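Local coordinates for protein succinyl-CoA ligase (ADP-forming) subunit alpha (Methanosaeta concilii, PDB 6HXI) that belongs to the succinyl-CoA ligase family, binds coenzyme A and joins a CoA-ligase region to a helical region related to the C-terminal part of citrate synthase, at residues I405-V408 against I409-A413. Residues are numbered along the deposited sequence; the frame is centred on the assembly and turned at random.
Sequences IELV and IQIVA
Ile-405 begins a run of i to i+4 contacts near the C-terminal end of helix 399-412: its O accepts the backbone N of Ile-409 at 3.1 Å, and its CG2 meets CD1 of Ile-409 at 4.1 Å, the two side chains slanting across one another. At Glu-406 the carbonyl O takes two donors from a single residue. The backbone N of Gln-410 makes the regular helical bond to Glu-406 O at 3.2 Å, while its NE2 reaches the same O at 3.1 Å, standing over the opposite face of the carbonyl plane and 65° out of it. With CG of Gln-410 beside its own backbone N (chi1 -65°), the extended chain runs back along the helix, and the bond fixes the NE2 end of this buried residue's amide. The Glu-406 carboxylate turns elsewhere, OE1 accepting N of Gly-385. Leu-407 O receives N of Ile-411, and CG and CD1 of Leu-407 both rest on CD1 of Ile-411, each at 3.9 Å. Val-408 O takes N of Val-412 at 2.8 Å, nearly in line with the C=O bond; their CG1 methyls touch more loosely, at 4.4 Å. Within the citrate synthase-like helical region, this largely buried end of the helix packs against helices 383-393, 500-512, 540-555 and 571-594, while Leu-407, Gln-410 and Ile-411 meet Leu-378 of a second subunit.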
loop_
_atom_site.group_PDB
_atom_site.type_symbol
_atom_site.label_atom_id
_atom_site.label_comp_id
_atom_site.label_asym_id
_atom_site.label_seq_id
_atom_site.Cartn_x
_atom_site.Cartn_y
_atom_site.Cartn_z
ATOM N N ILE B 405 -4.442 -8.180 -25.159
ATOM C CA ILE B 405 -4.052 -7.930 -23.771
ATOM C C ILE B 405 -2.784 -7.075 -23.738
ATOM O O ILE B 405 -2.750 -6.074 -23.015
ATOM C CB ILE B 405 -3.886 -9.257 -22.973
ATOM C CG1 ILE B 405 -5.280 -9.913 -22.754
ATOM C CG2 ILE B 405 -3.164 -8.979 -21.611
ATOM C CD1 ILE B 405 -5.222 -11.364 -22.260
ATOM N N GLU B 406 -1.796 -7.428 -24.573
ATOM C CA GLU B 406 -0.532 -6.695 -24.652
ATOM C C GLU B 406 -0.717 -5.289 -25.241
ATOM O O GLU B 406 -0.035 -4.366 -24.814
ATOM C CB GLU B 406 0.475 -7.483 -25.456
ATOM C CG GLU B 406 0.873 -8.782 -24.738
ATOM C CD GLU B 406 1.974 -9.582 -25.410
ATOM O OE1 GLU B 406 2.080 -10.800 -25.148
ATOM O OE2 GLU B 406 2.758 -8.984 -26.179
ATOM N N LEU B 407 -1.676 -5.119 -26.189
ATOM C CA LEU B 407 -1.992 -3.808 -26.763
ATOM C C LEU B 407 -2.582 -2.884 -25.688
ATOM O O LEU B 407 -2.185 -1.739 -25.615
ATOM C CB LEU B 407 -2.958 -3.997 -27.933
ATOM C CG LEU B 407 -3.475 -2.800 -28.750
ATOM C CD1 LEU B 407 -2.310 -2.045 -29.441
ATOM C CD2 LEU B 407 -4.430 -3.322 -29.891
ATOM N N VAL B 408 -3.534 -3.378 -24.890
ATOM C CA VAL B 408 -4.194 -2.646 -23.812
ATOM C C VAL B 408 -3.133 -2.162 -22.790
ATOM O O VAL B 408 -3.156 -0.997 -22.432
ATOM C CB VAL B 408 -5.296 -3.502 -23.136
ATOM C CG1 VAL B 408 -5.737 -2.876 -21.796
ATOM C CG2 VAL B 408 -6.467 -3.697 -24.084
ATOM N N ILE B 409 -2.191 -3.056 -22.376
ATOM C CA ILE B 409 -1.097 -2.725 -21.460
ATOM C C ILE B 409 -0.275 -1.553 -21.968
ATOM O O ILE B 409 -0.003 -0.645 -21.201
ATOM C CB ILE B 409 -0.238 -3.973 -21.152
ATOM C CG1 ILE B 409 -1.025 -4.964 -20.353
ATOM C CG2 ILE B 409 1.069 -3.630 -20.423
ATOM C CD1 ILE B 409 -0.296 -6.387 -20.212
ATOM N N GLN B 410 0.089 -1.535 -23.278
ATOM C CA GLN B 410 0.836 -0.431 -23.907
ATOM C C GLN B 410 0.046 0.843 -23.949
ATOM O O GLN B 410 0.563 1.920 -23.667
ATOM C CB GLN B 410 1.255 -0.833 -25.315
ATOM C CG GLN B 410 2.237 -1.997 -25.268
ATOM C CD GLN B 410 2.488 -2.500 -26.668
ATOM O OE1 GLN B 410 3.095 -1.841 -27.472
ATOM N NE2 GLN B 410 2.010 -3.667 -26.978
ATOM N N ILE B 411 -1.241 0.724 -24.265
ATOM C CA ILE B 411 -2.143 1.890 -24.361
ATOM C C ILE B 411 -2.385 2.539 -23.020
ATOM O O ILE B 411 -2.463 3.763 -22.944
ATOM C CB ILE B 411 -3.442 1.452 -25.089
ATOM C CG1 ILE B 411 -3.086 1.348 -26.615
ATOM C CG2 ILE B 411 -4.652 2.421 -24.812
ATOM C CD1 ILE B 411 -4.085 0.805 -27.533
ATOM N N VAL B 412 -2.504 1.727 -21.943
ATOM C CA VAL B 412 -2.767 2.292 -20.620
ATOM C C VAL B 412 -1.470 2.524 -19.814
ATOM O O VAL B 412 -1.569 2.954 -18.668
ATOM C CB VAL B 412 -3.836 1.523 -19.802
ATOM C CG1 VAL B 412 -5.129 1.320 -20.603
ATOM C CG2 VAL B 412 -3.311 0.172 -19.285
ATOM N N ALA B 413 -0.275 2.257 -20.384
ATOM C CA ALA B 413 1.016 2.376 -19.668
ATOM C C ALA B 413 1.168 3.705 -18.912
ATOM O O ALA B 413 1.565 3.712 -17.755
ATOM C CB ALA B 413 2.184 2.152 -20.590
#